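Local atomic coordinates of protein Bug27 (Bordetella pertussis, PDB entry 2QPQ), a protein that probably binds a small solute in the periplasm, as a two-lobed Venus-flytrap receptor of the Bug family related to tripartite tricarboxylate transporter receptors. Residues L68-S73 with H230-P235; A95-A100 with G249-M254; A122-T127 with T155-V160. All blocks are in the same frame, centred on the assembly; numbering follows the deposited sequence.

Contact 1 (L68-S73 with H230-P235); sequences LLMVNS and HGLLVP
M70 and L232 meet on one face of two antiparallel strands, and V71 packs across L233 on the other. The M70 chain bends at chi2 (88°), which swings SD against L232 CD2 at 3.5 Å. On the opposite face V71 and L233 cross at about a right angle, with V71 CG2 3.8 Å from L233 CG, and G231, without a side chain, lets V71 CG2 close on its carbonyl oxygen. V71 N donates to G231 O at 2.7 Å, nearly straight at 177°; G231 N answers to V71 O, and L69 and L233 exchange a second pair. Strand 227-235 here runs antiparallel between strands 67-72 and 93-109, the reversed strand that marks the sheet of type 2 periplasmic binding proteins. Helix 240-254 lies over L68, L232 and V234; L68 CG and V234 CG1 touch at 3.8 Å, side by side. The packing is looser between L69 CD2 and L233 CD1, 4.4 Å apart, and at the far end N72 meets H230 through CB, 3.8 Å from CD2. There the H230 ring turns to other partners, ND1 bonding to A100 O, while the side chain of N72 lies about 4 Å from a bound citric acid, probably from the crystallisation liquor.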
ATOM      1  N   LEU A  68     -14.674   3.827 -11.218  1.00 15.73           N
ATOM      2  CA  LEU A  68     -14.016   3.015 -10.200  1.00 16.23           C
ATOM      3  C   LEU A  68     -12.834   3.791  -9.635  1.00 15.20           C
ATOM      4  O   LEU A  68     -12.306   4.697 -10.286  1.00 15.92           O
ATOM      5  CB  LEU A  68     -13.519   1.691 -10.794  1.00 17.20           C
ATOM      6  CG  LEU A  68     -14.546   0.695 -11.334  1.00 18.91           C
ATOM      7  CD1 LEU A  68     -14.751   1.005 -12.803  1.00 20.09           C
ATOM      8  CD2 LEU A  68     -13.964  -0.730 -11.189  1.00 20.11           C
ATOM      9  N   LEU A  69     -12.446   3.445  -8.417  1.00 14.48           N
ATOM     10  CA  LEU A  69     -11.340   4.087  -7.737  1.00 13.70           C
ATOM     11  C   LEU A  69     -10.292   3.031  -7.464  1.00 13.98           C
ATOM     12  O   LEU A  69     -10.584   2.037  -6.812  1.00 14.00           O
ATOM     13  CB  LEU A  69     -11.816   4.704  -6.410  1.00 13.51           C
ATOM     14  CG  LEU A  69     -10.723   5.559  -5.751  1.00 13.46           C
ATOM     15  CD1 LEU A  69     -10.487   6.886  -6.534  1.00 14.23           C
ATOM     16  CD2 LEU A  69     -11.138   5.824  -4.285  1.00 12.71           C
ATOM     17  N   MET A  70      -9.096   3.210  -8.014  1.00 14.30           N
ATOM     18  CA  MET A  70      -7.989   2.296  -7.698  1.00 14.96           C
ATOM     19  C   MET A  70      -7.294   2.781  -6.427  1.00 14.55           C
ATOM     20  O   MET A  70      -6.795   3.896  -6.399  1.00 15.94           O
ATOM     21  CB  MET A  70      -6.958   2.215  -8.840  1.00 14.44           C
ATOM     22  CG  MET A  70      -5.893   1.144  -8.480  1.00 14.91           C
ATOM     23  SD  MET A  70      -6.435  -0.508  -9.056  1.00 21.41           S
ATOM     24  CE  MET A  70      -5.316  -1.557  -8.164  1.00 18.56           C
ATOM     25  N   VAL A  71      -7.291   1.948  -5.399  1.00 14.30           N
ATOM     26  CA  VAL A  71      -6.805   2.308  -4.059  1.00 14.77           C
ATOM     27  C   VAL A  71      -5.686   1.391  -3.584  1.00 15.21           C
ATOM     28  O   VAL A  71      -5.550   0.230  -4.014  1.00 15.06           O
ATOM     29  CB  VAL A  71      -7.979   2.321  -2.969  1.00 14.22           C
ATOM     30  CG1 VAL A  71      -9.014   3.410  -3.304  1.00 12.57           C
ATOM     31  CG2 VAL A  71      -8.720   0.901  -2.839  1.00 13.12           C
ATOM     32  N   ASN A  72      -4.927   1.896  -2.628  1.00 15.99           N
ATOM     33  CA  ASN A  72      -4.157   1.017  -1.785  1.00 16.55           C
ATOM     34  C   ASN A  72      -4.493   1.322  -0.322  1.00 16.41           C
ATOM     35  O   ASN A  72      -5.371   2.144  -0.042  1.00 16.75           O
ATOM     36  CB  ASN A  72      -2.657   1.128  -2.087  1.00 16.84           C
ATOM     37  CG  ASN A  72      -2.121   2.534  -1.885  1.00 18.67           C
ATOM     38  OD1 ASN A  72      -1.702   3.193  -2.838  1.00 25.07           O
ATOM     39  ND2 ASN A  72      -2.112   2.984  -0.666  1.00 14.37           N
ATOM     40  N   SER A  73      -3.824   0.643   0.597  1.00 15.52           N
ATOM     41  CA  SER A  73      -4.033   0.835   2.046  1.00 16.12           C
ATOM     42  C   SER A  73      -4.069   2.289   2.525  1.00 15.88           C
ATOM     43  O   SER A  73      -4.777   2.592   3.482  1.00 15.52           O
ATOM     44  CB  SER A  73      -2.994   0.034   2.833  1.00 15.68           C
ATOM     45  OG  SER A  73      -3.273  -1.329   2.668  1.00 15.16           O
ATOM     46  N   HIS A 230      -4.253  -3.501  -2.548  1.00 16.60           N
ATOM     47  CA  HIS A 230      -4.403  -2.707  -3.762  1.00 16.29           C
ATOM     48  C   HIS A 230      -5.668  -3.237  -4.399  1.00 16.42           C
ATOM     49  O   HIS A 230      -5.766  -4.431  -4.694  1.00 16.38           O
ATOM     50  CB  HIS A 230      -3.254  -2.919  -4.749  1.00 15.18           C
ATOM     51  CG  HIS A 230      -1.900  -2.626  -4.183  1.00 15.13           C
ATOM     52  ND1 HIS A 230      -1.218  -3.534  -3.401  1.00 15.84           N
ATOM     53  CD2 HIS A 230      -1.096  -1.539  -4.294  1.00 13.20           C
ATOM     54  CE1 HIS A 230      -0.070  -2.998  -3.014  1.00 14.82           C
ATOM     55  NE2 HIS A 230       0.037  -1.799  -3.556  1.00 14.01           N
ATOM     56  N   GLY A 231      -6.641  -2.364  -4.615  1.00 16.26           N
ATOM     57  CA  GLY A 231      -7.870  -2.842  -5.189  1.00 15.79           C
ATOM     58  C   GLY A 231      -8.687  -1.734  -5.743  1.00 16.40           C
ATOM     59  O   GLY A 231      -8.202  -0.590  -5.863  1.00 15.09           O
ATOM     60  N   LEU A 232      -9.927  -2.106  -6.107  1.00 16.28           N
ATOM     61  CA  LEU A 232     -10.842  -1.224  -6.768  1.00 14.81           C
ATOM     62  C   LEU A 232     -12.096  -1.107  -5.920  1.00 14.93           C
ATOM     63  O   LEU A 232     -12.629  -2.131  -5.406  1.00 13.96           O
ATOM     64  CB  LEU A 232     -11.180  -1.786  -8.185  1.00 15.42           C
ATOM     65  CG  LEU A 232      -9.988  -1.596  -9.177  1.00 17.58           C
ATOM     66  CD1 LEU A 232     -10.047  -2.531 -10.369  1.00 19.72           C
ATOM     67  CD2 LEU A 232      -9.893  -0.152  -9.675  1.00 17.97           C
ATOM     68  N   LEU A 233     -12.543   0.146  -5.788  1.00 14.09           N
ATOM     69  CA  LEU A 233     -13.830   0.493  -5.152  1.00 14.16           C
ATOM     70  C   LEU A 233     -14.736   1.161  -6.170  1.00 14.67           C
ATOM     71  O   LEU A 233     -14.253   1.625  -7.224  1.00 14.40           O
ATOM     72  CB  LEU A 233     -13.626   1.456  -3.963  1.00 13.65           C
ATOM     73  CG  LEU A 233     -12.472   1.215  -2.982  1.00 14.57           C
ATOM     74  CD1 LEU A 233     -12.381   2.298  -1.878  1.00 13.64           C
ATOM     75  CD2 LEU A 233     -12.605  -0.193  -2.327  1.00 15.23           C
ATOM     76  N   VAL A 234     -16.035   1.256  -5.833  1.00 13.86           N
ATOM     77  CA  VAL A 234     -17.030   1.946  -6.668  1.00 14.70           C
ATOM     78  C   VAL A 234     -17.836   2.824  -5.720  1.00 14.93           C
ATOM     79  O   VAL A 234     -17.659   2.734  -4.501  1.00 14.69           O
ATOM     80  CB  VAL A 234     -17.967   0.961  -7.408  1.00 15.22           C
ATOM     81  CG1 VAL A 234     -17.218   0.365  -8.715  1.00 15.06           C
ATOM     82  CG2 VAL A 234     -18.506  -0.157  -6.438  1.00 15.01           C
ATOM     83  N   PRO A 235     -18.695   3.696  -6.262  1.00 15.60           N
ATOM     84  CA  PRO A 235     -19.531   4.458  -5.352  1.00 15.07           C
ATOM     85  C   PRO A 235     -20.334   3.505  -4.428  1.00 16.40           C
ATOM     86  O   PRO A 235     -20.784   2.434  -4.869  1.00 16.69           O
ATOM     87  CB  PRO A 235     -20.437   5.258  -6.293  1.00 14.33           C
ATOM     88  CG  PRO A 235     -19.576   5.402  -7.604  1.00 14.66           C
ATOM     89  CD  PRO A 235     -18.942   4.040  -7.681  1.00 14.75           C
TER

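Contact 2 (A95-A100 with G249-M254); sequences AVINVA and GIAKVM
I250 brings two branches of its side chain to the strand. Its CG2, anti to the backbone N (chi1 -61° sets CG1 beside that N), meets I97 CG2 at 3.7 Å and V99 CG1 at 4.0 Å. The other branch ends in CD1, which also lies against I97 CG2, approaches V96 CG1 more loosely at 4.3 Å and packs on L232 of the neighbouring strand 227-235. A251 follows with a small methyl: I97 CD1 reaches over to its CB at 4.0 Å and comes close to its backbone N. One turn beyond I250, M254 bends at chi2 (-61°), which sets SD 3.7 Å from V99 CB, with CG against V99 CG1. Strand and helix run almost parallel, 7° apart, with axes 9.3 Å from each other, as a helix lies on the face of an alpha/beta sheet. A classic beta bulge on the strand, where V96 and I97 both face L232, lets these two consecutive residues point toward the helix together with V99. N98 is turned from the helix, its OD1 bonded to H230 N and its ND2 to D273. Between strand and helix the touching side-chain groups are methyls, methylenes, methines and one sulfur, so adhesion here rests on shape and hydrophobic burial and imposes little directional constraint on how the helix sits.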
ATOM      1  N   ALA A  95     -16.551  -1.903  -1.981  1.00 15.75           N
ATOM      2  CA  ALA A  95     -15.406  -2.636  -2.509  1.00 16.21           C
ATOM      3  C   ALA A  95     -15.796  -3.577  -3.626  1.00 16.32           C
ATOM      4  O   ALA A  95     -16.889  -4.153  -3.620  1.00 17.85           O
ATOM      5  CB  ALA A  95     -14.755  -3.434  -1.374  1.00 15.94           C
ATOM      6  N   VAL A  96     -14.901  -3.735  -4.593  1.00 15.50           N
ATOM      7  CA  VAL A  96     -15.098  -4.680  -5.698  1.00 16.23           C
ATOM      8  C   VAL A  96     -14.124  -5.836  -5.601  1.00 16.03           C
ATOM      9  O   VAL A  96     -14.527  -7.028  -5.529  1.00 16.40           O
ATOM     10  CB  VAL A  96     -14.911  -3.986  -7.059  1.00 15.01           C
ATOM     11  CG1 VAL A  96     -15.005  -5.023  -8.199  1.00 17.19           C
ATOM     12  CG2 VAL A  96     -16.014  -2.891  -7.193  1.00 17.50           C
ATOM     13  N   ILE A  97     -12.839  -5.501  -5.552  1.00 15.19           N
ATOM     14  CA  ILE A  97     -11.820  -6.556  -5.546  1.00 15.09           C
ATOM     15  C   ILE A  97     -10.509  -6.042  -5.009  1.00 14.88           C
ATOM     16  O   ILE A  97     -10.118  -4.928  -5.330  1.00 14.99           O
ATOM     17  CB  ILE A  97     -11.606  -7.186  -6.988  1.00 14.92           C
ATOM     18  CG1 ILE A  97     -10.612  -8.359  -6.959  1.00 14.97           C
ATOM     19  CG2 ILE A  97     -11.163  -6.105  -8.035  1.00 14.40           C
ATOM     20  CD1 ILE A  97     -10.610  -9.180  -8.316  1.00 15.11           C
ATOM     21  N   ASN A  98      -9.860  -6.862  -4.178  1.00 15.30           N
ATOM     22  CA  ASN A  98      -8.454  -6.674  -3.833  1.00 16.13           C
ATOM     23  C   ASN A  98      -7.614  -7.608  -4.666  1.00 16.81           C
ATOM     24  O   ASN A  98      -7.798  -8.835  -4.577  1.00 16.27           O
ATOM     25  CB  ASN A  98      -8.232  -6.980  -2.357  1.00 17.48           C
ATOM     26  CG  ASN A  98      -6.778  -6.925  -1.974  1.00 18.18           C
ATOM     27  OD1 ASN A  98      -6.046  -6.053  -2.446  1.00 17.97           O
ATOM     28  ND2 ASN A  98      -6.347  -7.858  -1.113  1.00 18.20           N
ATOM     29  N   VAL A  99      -6.697  -7.035  -5.460  1.00 16.63           N
ATOM     30  CA  VAL A  99      -5.924  -7.792  -6.465  1.00 17.91           C
ATOM     31  C   VAL A  99      -4.463  -8.171  -6.074  1.00 17.90           C
ATOM     32  O   VAL A  99      -3.847  -9.050  -6.688  1.00 17.10           O
ATOM     33  CB  VAL A  99      -5.942  -7.090  -7.835  1.00 17.43           C
ATOM     34  CG1 VAL A  99      -7.377  -6.847  -8.329  1.00 17.53           C
ATOM     35  CG2 VAL A  99      -5.201  -5.736  -7.786  1.00 16.91           C
ATOM     36  N   ALA A 100      -3.906  -7.517  -5.062  1.00 19.11           N
ATOM     37  CA  ALA A 100      -2.509  -7.737  -4.695  1.00 19.14           C
ATOM     38  C   ALA A 100      -2.167  -7.147  -3.353  1.00 20.18           C
ATOM     39  O   ALA A 100      -2.626  -6.032  -2.989  1.00 20.44           O
ATOM     40  CB  ALA A 100      -1.574  -7.119  -5.726  1.00 19.07           C
ATOM     41  N   GLY A 249     -14.957  -9.920 -13.956  1.00 21.10           N
ATOM     42  CA  GLY A 249     -14.118  -9.492 -15.065  1.00 21.06           C
ATOM     43  C   GLY A 249     -12.681  -9.269 -14.638  1.00 20.87           C
ATOM     44  O   GLY A 249     -11.738  -9.752 -15.295  1.00 19.92           O
ATOM     45  N   ILE A 250     -12.509  -8.566 -13.524  1.00 19.66           N
ATOM     46  CA  ILE A 250     -11.172  -8.251 -13.027  1.00 20.53           C
ATOM     47  C   ILE A 250     -10.464  -9.505 -12.518  1.00 20.84           C
ATOM     48  O   ILE A 250      -9.277  -9.654 -12.733  1.00 21.50           O
ATOM     49  CB  ILE A 250     -11.196  -7.126 -11.950  1.00 18.90           C
ATOM     50  CG1 ILE A 250     -11.781  -5.818 -12.559  1.00 19.77           C
ATOM     51  CG2 ILE A 250      -9.810  -6.842 -11.448  1.00 19.47           C
ATOM     52  CD1 ILE A 250     -12.379  -4.842 -11.588  1.00 18.73           C
ATOM     53  N   ALA A 251     -11.197 -10.406 -11.874  1.00 22.06           N
ATOM     54  CA  ALA A 251     -10.617 -11.648 -11.356  1.00 22.37           C
ATOM     55  C   ALA A 251     -10.111 -12.498 -12.517  1.00 23.51           C
ATOM     56  O   ALA A 251      -9.056 -13.133 -12.409  1.00 23.34           O
ATOM     57  CB  ALA A 251     -11.635 -12.410 -10.514  1.00 22.52           C
ATOM     58  N   LYS A 252     -10.834 -12.484 -13.639  1.00 24.19           N
ATOM     59  CA  LYS A 252     -10.394 -13.160 -14.850  1.00 26.21           C
ATOM     60  C   LYS A 252      -9.054 -12.615 -15.389  1.00 25.96           C
ATOM     61  O   LYS A 252      -8.181 -13.392 -15.769  1.00 25.72           O
ATOM     62  CB  LYS A 252     -11.487 -13.134 -15.936  1.00 27.04           C
ATOM     63  CG  LYS A 252     -12.460 -14.314 -15.782  1.00 29.77           C
ATOM     64  CD  LYS A 252     -13.811 -14.063 -16.439  1.00 33.78           C
ATOM     65  CE  LYS A 252     -14.847 -15.161 -16.079  1.00 35.07           C
ATOM     66  NZ  LYS A 252     -16.291 -14.745 -16.356  1.00 38.42           N
ATOM     67  N   VAL A 253      -8.897 -11.293 -15.387  1.00 25.97           N
ATOM     68  CA  VAL A 253      -7.602 -10.665 -15.678  1.00 25.72           C
ATOM     69  C   VAL A 253      -6.508 -11.123 -14.725  1.00 26.38           C
ATOM     70  O   VAL A 253      -5.420 -11.491 -15.165  1.00 27.08           O
ATOM     71  CB  VAL A 253      -7.668  -9.111 -15.660  1.00 25.17           C
ATOM     72  CG1 VAL A 253      -6.261  -8.523 -15.834  1.00 23.33           C
ATOM     73  CG2 VAL A 253      -8.567  -8.610 -16.753  1.00 24.91           C
ATOM     74  N   MET A 254      -6.782 -11.096 -13.425  1.00 26.48           N
ATOM     75  CA  MET A 254      -5.776 -11.456 -12.442  1.00 27.17           C
ATOM     76  C   MET A 254      -5.349 -12.930 -12.564  1.00 28.11           C
ATOM     77  O   MET A 254      -4.181 -13.277 -12.294  1.00 27.85           O
ATOM     78  CB  MET A 254      -6.224 -11.107 -11.022  1.00 27.77           C
ATOM     79  CG  MET A 254      -6.482  -9.604 -10.823  1.00 28.05           C
ATOM     80  SD  MET A 254      -5.002  -8.615 -11.118  1.00 33.27           S
ATOM     81  CE  MET A 254      -5.331  -7.802 -12.620  1.00 30.69           C
TER

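Contact 3 (A122-T127 with T155-V160); sequences AAAKQT and THMVHV
H156 is gripped by two carbonyls of the chain leaving helix 117-123, in the outer part of an alpha/beta lobe. Its own segment is the lead-in from helix 141-153 to strand 158-161, the closing half of a beta-alpha-beta crossover that starts at the parallel strand 132-135. Two hydrogen bonds carry the polar part. H156 N donates to A124 O at 2.8 Å, A124 being the first residue to leave helical backbone angles. With CG anti to the carbonyl carbon, beside the backbone N, H156 ND1 donates to K125 O, also at 2.8 Å; the carbonyl oxygen lies in the ring plane, but the donor stands 52° above the carbonyl plane and the bond bends to 132°. ND1 therefore carries a proton, and its bond probably limits rotation of the ring, while the N bond ties down the backbone. K125 NZ turns to K154 O and stays 5.2 Å from ND1, a spacing that would probably disfavour a charged imidazole slightly. Among apolar contacts, A124 CB points toward the lead-in and meets M157 CG at 3.7 Å, and the side chains of K125 and T155 cross at about a right angle, CD 4.1 Å from CG2, while T155 OG1 bonds to N150. The ring itself is met over one face by T127 CA in a CH-pi contact, 3.7 Å from the ring centre and 19° off its normal. The T127 side chain lies alongside that of H156, with CG2 3.8 Å from NE2.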
ATOM      1  N   ALA A 122      17.245  -2.058  19.390  1.00 28.93           N
ATOM      2  CA  ALA A 122      18.186  -1.728  20.476  1.00 28.72           C
ATOM      3  C   ALA A 122      18.718  -0.298  20.309  1.00 28.78           C
ATOM      4  O   ALA A 122      18.666   0.480  21.249  1.00 29.20           O
ATOM      5  CB  ALA A 122      19.362  -2.749  20.512  1.00 28.39           C
ATOM      6  N   ALA A 123      19.184   0.050  19.096  1.00 28.10           N
ATOM      7  CA  ALA A 123      19.742   1.375  18.820  1.00 27.84           C
ATOM      8  C   ALA A 123      18.727   2.480  19.080  1.00 27.37           C
ATOM      9  O   ALA A 123      19.076   3.580  19.511  1.00 26.33           O
ATOM     10  CB  ALA A 123      20.235   1.444  17.368  1.00 28.42           C
ATOM     11  N   ALA A 124      17.459   2.178  18.831  1.00 27.61           N
ATOM     12  CA  ALA A 124      16.389   3.169  18.948  1.00 28.16           C
ATOM     13  C   ALA A 124      15.544   3.065  20.219  1.00 29.20           C
ATOM     14  O   ALA A 124      14.556   3.785  20.356  1.00 27.04           O
ATOM     15  CB  ALA A 124      15.480   3.135  17.673  1.00 27.57           C
ATOM     16  N   LYS A 125      15.935   2.183  21.153  1.00 31.22           N
ATOM     17  CA  LYS A 125      15.154   1.998  22.387  1.00 33.52           C
ATOM     18  C   LYS A 125      14.939   3.293  23.182  1.00 35.14           C
ATOM     19  O   LYS A 125      13.813   3.566  23.590  1.00 34.30           O
ATOM     20  CB  LYS A 125      15.728   0.878  23.295  1.00 34.24           C
ATOM     21  CG  LYS A 125      14.942  -0.455  23.329  1.00 36.86           C
ATOM     22  CD  LYS A 125      13.415  -0.298  23.568  1.00 39.75           C
ATOM     23  CE  LYS A 125      13.086   0.062  25.023  1.00 40.83           C
ATOM     24  NZ  LYS A 125      12.125   1.222  25.160  1.00 42.63           N
ATOM     25  N   GLN A 126      15.999   4.085  23.390  1.00 37.79           N
ATOM     26  CA  GLN A 126      15.912   5.356  24.180  1.00 41.01           C
ATOM     27  C   GLN A 126      15.363   6.577  23.376  1.00 41.08           C
ATOM     28  O   GLN A 126      15.493   6.599  22.148  1.00 40.69           O
ATOM     29  CB  GLN A 126      17.275   5.670  24.833  1.00 40.90           C
ATOM     30  CG  GLN A 126      17.813   4.554  25.752  1.00 42.50           C
ATOM     31  CD  GLN A 126      18.965   5.002  26.650  1.00 44.33           C
ATOM     32  OE1 GLN A 126      18.869   6.023  27.343  1.00 49.04           O
ATOM     33  NE2 GLN A 126      20.060   4.219  26.666  1.00 46.91           N
ATOM     34  N   THR A 127      14.822   7.581  24.095  1.00 41.57           N
ATOM     35  CA  THR A 127      13.858   8.662  23.633  1.00 42.35           C
ATOM     36  C   THR A 127      14.241   9.806  22.650  1.00 42.02           C
ATOM     37  O   THR A 127      13.999   9.773  21.428  1.00 41.91           O
ATOM     38  CB  THR A 127      13.420   9.444  24.845  1.00 42.74           C
ATOM     39  OG1 THR A 127      14.523   9.490  25.771  1.00 44.78           O
ATOM     40  CG2 THR A 127      12.204   8.811  25.464  1.00 43.76           C
ATOM     41  N   THR A 155      10.043   1.903  20.689  1.00 28.18           N
ATOM     42  CA  THR A 155      11.267   2.504  20.216  1.00 26.24           C
ATOM     43  C   THR A 155      10.996   3.958  19.800  1.00 25.21           C
ATOM     44  O   THR A 155       9.826   4.420  19.800  1.00 23.18           O
ATOM     45  CB  THR A 155      11.956   1.685  19.068  1.00 26.41           C
ATOM     46  OG1 THR A 155      11.049   1.469  17.970  1.00 27.22           O
ATOM     47  CG2 THR A 155      12.460   0.314  19.592  1.00 28.05           C
ATOM     48  N   HIS A 156      12.078   4.660  19.451  1.00 23.22           N
ATOM     49  CA  HIS A 156      11.987   6.092  19.169  1.00 23.67           C
ATOM     50  C   HIS A 156      12.634   6.518  17.841  1.00 22.96           C
ATOM     51  O   HIS A 156      13.351   7.519  17.773  1.00 22.77           O
ATOM     52  CB  HIS A 156      12.534   6.864  20.359  1.00 24.00           C
ATOM     53  CG  HIS A 156      11.783   6.581  21.619  1.00 26.11           C
ATOM     54  ND1 HIS A 156      12.215   5.659  22.543  1.00 28.43           N
ATOM     55  CD2 HIS A 156      10.585   7.030  22.066  1.00 28.13           C
ATOM     56  CE1 HIS A 156      11.330   5.569  23.521  1.00 28.52           C
ATOM     57  NE2 HIS A 156      10.334   6.392  23.255  1.00 30.52           N
ATOM     58  N   MET A 157      12.380   5.740  16.786  1.00 22.07           N
ATOM     59  CA  MET A 157      12.888   6.076  15.459  1.00 21.59           C
ATOM     60  C   MET A 157      12.166   7.324  14.980  1.00 20.56           C
ATOM     61  O   MET A 157      10.969   7.473  15.242  1.00 19.61           O
ATOM     62  CB  MET A 157      12.622   4.963  14.449  1.00 21.40           C
ATOM     63  CG  MET A 157      13.252   3.625  14.813  1.00 22.99           C
ATOM     64  SD  MET A 157      12.832   2.417  13.540  1.00 24.72           S
ATOM     65  CE  MET A 157      11.046   2.460  13.528  1.00 25.51           C
ATOM     66  N   VAL A 158      12.891   8.172  14.251  1.00 19.56           N
ATOM     67  CA  VAL A 158      12.366   9.443  13.772  1.00 19.32           C
ATOM     68  C   VAL A 158      12.069   9.362  12.273  1.00 18.60           C
ATOM     69  O   VAL A 158      12.961   9.091  11.472  1.00 17.23           O
ATOM     70  CB  VAL A 158      13.361  10.593  14.036  1.00 19.80           C
ATOM     71  CG1 VAL A 158      12.889  11.920  13.309  1.00 20.06           C
ATOM     72  CG2 VAL A 158      13.531  10.794  15.541  1.00 20.61           C
ATOM     73  N   HIS A 159      10.818   9.631  11.911  1.00 17.17           N
ATOM     74  CA  HIS A 159      10.377   9.484  10.516  1.00 17.75           C
ATOM     75  C   HIS A 159      10.847  10.651   9.667  1.00 17.12           C
ATOM     76  O   HIS A 159      10.678  11.841  10.031  1.00 18.11           O
ATOM     77  CB  HIS A 159       8.852   9.357  10.485  1.00 17.91           C
ATOM     78  CG  HIS A 159       8.238   9.494   9.129  1.00 18.27           C
ATOM     79  ND1 HIS A 159       8.573   8.692   8.056  1.00 20.85           N
ATOM     80  CD2 HIS A 159       7.272  10.330   8.683  1.00 16.50           C
ATOM     81  CE1 HIS A 159       7.833   9.028   7.007  1.00 15.89           C
ATOM     82  NE2 HIS A 159       7.041  10.018   7.366  1.00 19.70           N
ATOM     83  N   VAL A 160      11.445  10.316   8.531  1.00 17.52           N
ATOM     84  CA  VAL A 160      11.812  11.334   7.570  1.00 17.58           C
ATOM     85  C   VAL A 160      11.085  10.965   6.259  1.00 17.52           C
ATOM     86  O   VAL A 160      11.357   9.902   5.657  1.00 18.06           O
ATOM     87  CB  VAL A 160      13.367  11.400   7.380  1.00 17.84           C
ATOM     88  CG1 VAL A 160      13.722  12.389   6.241  1.00 16.46           C
ATOM     89  CG2 VAL A 160      14.132  11.750   8.732  1.00 16.36           C
TER
HETATM   90  O   HOH W   1      13.889  10.036  18.927  1.00 24.05           O

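Overall arrangement
Contacts 1 and 2 are wholly buried and share one lobe, their centres about 10 Å apart; contact 3 is partly exposed, its centre about 34 Å from that of contact 1 and on the other side of the chain's centre. Contacts 1 and 2 join at strand 227-235, which pairs with 67-72 on one side and 93-109 on the other, and L232 also packs on helix 240-254. Contact 1 combines backbone bonding with apolar packing, and contact 2 is purely apolar. Contact 3, nested along the chain inside the loops closed by both, joins a helix exit to a strand lead-in, and relies on two carbonyls taken by a histidine's backbone and ring, not on a strand ladder.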